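Local coordinates for cellulosomal scaffoldin (Bacteroides cellulosolvens, PDB 1TYJ), which probably helps assemble the cellulosome, as a scaffoldin whose type-II cohesin module binds dockerin modules, at residues 53-58 and 111-116; 74-79 and 85-90. All coordinates share one frame; numbering follows the deposited sequence.

Contact 1 of 2, residues 53-58 and 111-116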
loop_
_atom_site.group_PDB
_atom_site.type_symbol
_atom_site.label_atom_id
_atom_site.label_comp_id
_atom_site.label_asym_id
_atom_site.label_seq_id
_atom_site.Cartn_x
_atom_site.Cartn_y
_atom_site.Cartn_z
ATOM N N GLU A 53 8.732 -10.217 -12.666
ATOM C CA GLU A 53 9.859 -9.344 -12.984
ATOM C C GLU A 53 9.934 -8.300 -11.897
ATOM O O GLU A 53 8.916 -8.035 -11.268
ATOM C CB GLU A 53 9.559 -8.578 -14.271
ATOM C CG GLU A 53 9.574 -9.389 -15.548
ATOM C CD GLU A 53 9.362 -8.472 -16.745
ATOM O OE1 GLU A 53 10.200 -7.563 -16.974
ATOM O OE2 GLU A 53 8.338 -8.636 -17.430
ATOM N N ALA A 54 11.104 -7.706 -11.694
ATOM C CA ALA A 54 11.253 -6.588 -10.749
ATOM C C ALA A 54 10.341 -5.419 -11.158
ATOM O O ALA A 54 10.151 -5.163 -12.362
ATOM C CB ALA A 54 12.717 -6.113 -10.739
ATOM N N TYR A 55 9.796 -4.685 -10.183
ATOM C CA TYR A 55 9.160 -3.419 -10.524
ATOM C C TYR A 55 10.123 -2.508 -11.231
ATOM O O TYR A 55 11.350 -2.478 -10.893
ATOM C CB TYR A 55 8.792 -2.627 -9.260
ATOM C CG TYR A 55 7.536 -3.022 -8.509
ATOM C CD1 TYR A 55 7.028 -4.317 -8.530
ATOM C CD2 TYR A 55 6.895 -2.078 -7.678
ATOM C CE1 TYR A 55 5.882 -4.664 -7.777
ATOM C CE2 TYR A 55 5.773 -2.417 -6.939
ATOM C CZ TYR A 55 5.267 -3.709 -6.989
ATOM O OH TYR A 55 4.178 -4.025 -6.231
ATOM N N THR A 56 9.571 -1.673 -12.115
ATOM C CA THR A 56 10.233 -0.424 -12.476
ATOM C C THR A 56 9.549 0.711 -11.711
ATOM O O THR A 56 8.596 0.474 -10.952
ATOM C CB THR A 56 10.101 -0.135 -13.988
ATOM O OG1 THR A 56 8.719 0.106 -14.299
ATOM C CG2 THR A 56 10.652 -1.336 -14.805
ATOM N N ASP A 57 9.995 1.939 -11.939
ATOM C CA ASP A 57 9.409 3.086 -11.281
ATOM C C ASP A 57 7.944 3.330 -11.662
ATOM O O ASP A 57 7.284 4.141 -11.007
ATOM C CB ASP A 57 10.226 4.365 -11.549
ATOM C CG ASP A 57 11.440 4.511 -10.625
ATOM O OD1 ASP A 57 11.433 3.892 -9.535
ATOM O OD2 ASP A 57 12.367 5.287 -10.967
ATOM N N SER A 58 7.402 2.650 -12.681
ATOM C CA SER A 58 6.007 2.894 -13.051
ATOM C C SER A 58 5.053 1.738 -12.661
ATOM O O SER A 58 3.859 1.827 -12.898
ATOM C CB SER A 58 5.918 3.114 -14.583
ATOM O OG SER A 58 6.430 1.982 -15.274
ATOM N N ALA A 111 -4.399 -3.049 -1.517
ATOM C CA ALA A 111 -3.220 -3.238 -2.383
ATOM C C ALA A 111 -2.377 -4.298 -1.752
ATOM O O ALA A 111 -2.474 -4.538 -0.523
ATOM C CB ALA A 111 -2.394 -1.942 -2.480
ATOM N N LYS A 112 -1.510 -4.897 -2.566
ATOM C CA LYS A 112 -0.482 -5.791 -2.039
ATOM C C LYS A 112 0.821 -5.498 -2.736
ATOM O O LYS A 112 0.850 -5.305 -3.939
ATOM C CB LYS A 112 -0.811 -7.259 -2.253
ATOM C CG LYS A 112 -2.252 -7.640 -1.878
ATOM C CD LYS A 112 -2.517 -9.078 -2.195
ATOM C CE LYS A 112 -3.970 -9.379 -1.927
ATOM N NZ LYS A 112 -4.320 -10.775 -2.349
ATOM N N VAL A 113 1.907 -5.536 -1.978
ATOM C CA VAL A 113 3.225 -5.330 -2.557
ATOM C C VAL A 113 4.074 -6.520 -2.178
ATOM O O VAL A 113 4.252 -6.822 -0.997
ATOM C CB VAL A 113 3.889 -4.069 -2.011
ATOM C CG1 VAL A 113 5.309 -3.889 -2.560
ATOM C CG2 VAL A 113 3.064 -2.838 -2.317
ATOM N N THR A 114 4.570 -7.226 -3.184
ATOM C CA THR A 114 5.485 -8.345 -2.960
ATOM C C THR A 114 6.904 -7.847 -3.169
ATOM O O THR A 114 7.172 -7.047 -4.090
ATOM C CB THR A 114 5.168 -9.495 -3.966
ATOM O OG1 THR A 114 3.812 -9.932 -3.772
ATOM C CG2 THR A 114 6.095 -10.708 -3.800
ATOM N N PHE A 115 7.814 -8.345 -2.317
ATOM C CA PHE A 115 9.240 -8.077 -2.404
ATOM C C PHE A 115 9.996 -9.396 -2.546
ATOM O O PHE A 115 9.612 -10.398 -1.921
ATOM C CB PHE A 115 9.734 -7.430 -1.110
ATOM C CG PHE A 115 9.084 -6.121 -0.778
ATOM C CD1 PHE A 115 7.920 -6.065 -0.009
ATOM C CD2 PHE A 115 9.683 -4.917 -1.169
ATOM C CE1 PHE A 115 7.337 -4.813 0.332
ATOM C CE2 PHE A 115 9.103 -3.695 -0.843
ATOM C CZ PHE A 115 7.945 -3.647 -0.082
ATOM N N LYS A 116 11.031 -9.411 -3.384
ATOM C CA LYS A 116 11.967 -10.527 -3.409
ATOM C C LYS A 116 13.085 -10.183 -2.440
ATOM O O LYS A 116 13.592 -9.056 -2.418
ATOM C CB LYS A 116 12.500 -10.809 -4.833
ATOM C CG LYS A 116 13.609 -11.876 -4.884
ATOM C CD LYS A 116 14.270 -11.991 -6.259
ATOM C CE LYS A 116 13.370 -12.691 -7.255
ATOM N NZ LYS A 116 14.128 -13.017 -8.528
HETATM O O HOH W 1 3.944 -6.658 -6.012
#
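Y55 reaches V113 and, through one water, T114, inside the beta sandwich of this type-II cohesin module. The first segment starts as the short strand 53-54, which pairs with strand 44-48 at the margin of one sheet. A54 turns its methyl group to Q45 and W47 of that strand. Y55 follows as the chain leaves the strand, and it makes the contact. Its CG lies beside the backbone N, anti to the carbonyl carbon (chi1 -79°). The side chain leaves the backbone toward strand 108-117, and its hydroxyl end reaches V113. The ring and V113 cross at about a right angle. V113 CG1 comes in obliquely, 3.8 Å from Y55 OH and 4.4 Å from Y55 CZ. The Y55 side chain also touches P61 and L86, and the residue is buried. T56 and D57 then carry the chain away from strand 108-117, and the side chain of D57 bonds to the backbone N of L81. No direct hydrogen bond joins 53-58 to 111-116. The water takes that role and accepts from both sides. It ties the phenol end of Y55 to the backbone of the strand, with Y55 OH 2.7 Å and T114 N 3.0 Å from the water oxygen.

Contact 2 of 2, residues 74-79 and 85-90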
loop_
_atom_site.group_PDB
_atom_site.type_symbol
_atom_site.label_atom_id
_atom_site.label_comp_id
_atom_site.label_asym_id
_atom_site.label_seq_id
_atom_site.Cartn_x
_atom_site.Cartn_y
_atom_site.Cartn_z
ATOM N N THR A 74 -9.108 4.852 -11.068
ATOM C CA THR A 74 -7.890 5.260 -11.757
ATOM C C THR A 74 -6.703 4.970 -10.822
ATOM O O THR A 74 -6.818 5.162 -9.633
ATOM C CB THR A 74 -7.979 6.726 -12.195
ATOM O OG1 THR A 74 -6.881 7.018 -13.058
ATOM C CG2 THR A 74 -7.928 7.677 -11.006
ATOM N N ASP A 75 -5.596 4.512 -11.396
ATOM C CA ASP A 75 -4.379 4.122 -10.676
ATOM C C ASP A 75 -3.287 5.172 -10.933
ATOM O O ASP A 75 -3.275 5.828 -11.978
ATOM C CB ASP A 75 -3.800 2.805 -11.244
ATOM C CG ASP A 75 -4.604 1.583 -10.895
ATOM O OD1 ASP A 75 -5.481 1.647 -10.020
ATOM O OD2 ASP A 75 -4.340 0.545 -11.533
ATOM N N MET A 76 -2.361 5.299 -9.983
ATOM C CA MET A 76 -1.153 6.119 -10.111
ATOM C C MET A 76 -0.034 5.299 -9.515
ATOM O O MET A 76 -0.218 4.702 -8.471
ATOM C CB MET A 76 -1.325 7.465 -9.342
ATOM C CG MET A 76 -0.569 7.586 -8.015
ATOM S SD MET A 76 1.244 7.880 -8.191
ATOM C CE MET A 76 1.446 8.667 -6.600
ATOM N N SER A 77 1.118 5.248 -10.186
ATOM C CA SER A 77 2.312 4.569 -9.634
ATOM C C SER A 77 3.541 5.236 -10.206
ATOM O O SER A 77 3.750 5.215 -11.425
ATOM C CB SER A 77 2.307 3.034 -9.865
ATOM O OG SER A 77 1.940 2.659 -11.215
ATOM N N LYS A 78 4.315 5.853 -9.324
ATOM C CA LYS A 78 5.442 6.679 -9.730
ATOM C C LYS A 78 6.443 6.679 -8.574
ATOM O O LYS A 78 6.414 7.539 -7.663
ATOM C CB LYS A 78 4.948 8.079 -10.133
ATOM C CG LYS A 78 5.996 9.010 -10.827
ATOM C CD LYS A 78 5.344 10.399 -11.048
ATOM C CE LYS A 78 6.058 11.304 -12.037
ATOM N NZ LYS A 78 6.068 10.861 -13.492
ATOM N N HIS A 79 7.311 5.670 -8.631
ATOM C CA HIS A 79 8.254 5.345 -7.536
ATOM C C HIS A 79 9.603 6.038 -7.691
ATOM O O HIS A 79 9.895 6.690 -8.701
ATOM C CB HIS A 79 8.456 3.834 -7.488
ATOM C CG HIS A 79 7.159 3.068 -7.523
ATOM N ND1 HIS A 79 6.903 2.031 -8.404
ATOM C CD2 HIS A 79 6.042 3.198 -6.754
ATOM C CE1 HIS A 79 5.687 1.550 -8.169
ATOM N NE2 HIS A 79 5.135 2.263 -7.197
ATOM N N VAL A 85 11.751 4.089 -2.484
ATOM C CA VAL A 85 10.447 4.720 -2.263
ATOM C C VAL A 85 9.400 4.210 -3.261
ATOM O O VAL A 85 9.638 4.237 -4.456
ATOM C CB VAL A 85 10.550 6.242 -2.362
ATOM C CG1 VAL A 85 9.158 6.893 -2.217
ATOM C CG2 VAL A 85 11.510 6.756 -1.277
ATOM N N LEU A 86 8.286 3.703 -2.725
ATOM C CA LEU A 86 7.123 3.388 -3.548
ATOM C C LEU A 86 6.098 4.489 -3.350
ATOM O O LEU A 86 5.825 4.875 -2.231
ATOM C CB LEU A 86 6.507 2.064 -3.115
ATOM C CG LEU A 86 7.431 0.845 -3.251
ATOM C CD1 LEU A 86 6.820 -0.345 -2.528
ATOM C CD2 LEU A 86 7.708 0.536 -4.722
ATOM N N ASN A 87 5.459 4.952 -4.422
ATOM C CA ASN A 87 4.408 5.973 -4.272
ATOM C C ASN A 87 3.327 5.579 -5.275
ATOM O O ASN A 87 3.606 5.505 -6.493
ATOM C CB ASN A 87 4.925 7.361 -4.622
ATOM C CG ASN A 87 3.886 8.475 -4.373
ATOM O OD1 ASN A 87 3.068 8.403 -3.476
ATOM N ND2 ASN A 87 3.945 9.505 -5.157
ATOM N N PHE A 88 2.132 5.281 -4.770
ATOM C CA PHE A 88 1.079 4.832 -5.670
ATOM C C PHE A 88 -0.269 5.067 -5.036
ATOM O O PHE A 88 -0.385 5.336 -3.828
ATOM C CB PHE A 88 1.257 3.317 -5.988
ATOM C CG PHE A 88 1.255 2.424 -4.742
ATOM C CD1 PHE A 88 0.064 1.772 -4.336
ATOM C CD2 PHE A 88 2.430 2.241 -3.989
ATOM C CE1 PHE A 88 0.041 0.948 -3.206
ATOM C CE2 PHE A 88 2.416 1.445 -2.838
ATOM C CZ PHE A 88 1.236 0.786 -2.444
ATOM N N GLY A 89 -1.313 4.939 -5.835
ATOM C CA GLY A 89 -2.639 5.178 -5.283
ATOM C C GLY A 89 -3.677 4.663 -6.257
ATOM O O GLY A 89 -3.373 4.368 -7.432
ATOM N N ARG A 90 -4.919 4.611 -5.776
ATOM C CA ARG A 90 -6.045 4.220 -6.606
ATOM C C ARG A 90 -7.291 4.882 -6.052
ATOM O O ARG A 90 -7.458 4.994 -4.831
ATOM C CB ARG A 90 -6.208 2.692 -6.620
ATOM C CG ARG A 90 -7.415 2.207 -7.475
ATOM C CD ARG A 90 -7.323 0.682 -7.634
ATOM N NE ARG A 90 -8.531 0.112 -8.232
ATOM C CZ ARG A 90 -8.659 -0.148 -9.540
ATOM N NH1 ARG A 90 -7.661 0.132 -10.395
ATOM N NH2 ARG A 90 -9.787 -0.709 -10.000
#
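H79 lays one face of its imidazole over L86, whose CD2 sits 3.8 Å from the ring centroid and only 11° off the normal. This is a CH-pi contact. The ring edge abuts the backbone of strand 85-92, with N87 N in the ring plane. L86 and N87 lie on that strand, which forms an antiparallel beta hairpin with strand 73-77; H79 follows strand 73-77 in the connecting loop. M76 and G89 form a hydrogen-bonded pair: M76 N donates to G89 O and G89 N to M76 O, both at 2.9 Å. Past the end of the first strand, K78 N gives a nearly straight bond to N87 O (176°). D75 and R90 are a non-hydrogen-bonded pair with a salt bridge. R90 CG is anti to the backbone N, and the chain runs extended to the guanidinium. Its NH1 meets D75 OD1 at 2.7 Å on the syn side, 30° out of the carboxylate plane. Y63 OH hydrogen-bonds to D75 OD2, and the Y63 ring also makes a cation-pi contact with R90, so both charged groups have a further partner. S77 and F88 lie on the same sheet face as this pair. Strand 85-92 is flanked by strand 73-77 and strand 30-38, while F88 and L86 pack across the sandwich on strand 108-117.

How the contacts relate
The two contacts have centres about 11 Å apart in one cohesin module. Along the chain, contact 2 is nested inside the loop closed by contact 1. The order is 53-58, 74-79, 85-90, 111-116. Contact 1 involves the sheet that holds strands 53-54 and 108-117. Contact 2 is a hairpin of the other sheet. They touch directly on two fronts. The loop 56-58 runs beside the end of 74-79, where S58 O probably accepts a hydrogen bond from S77 OG and D57 O one from H79 N. In the interior, A111 packs on F88. Thus the loop after strand 53-54 is probably bonded to the end of the hairpin's first strand, while A111 and F88 meet between the two sheets.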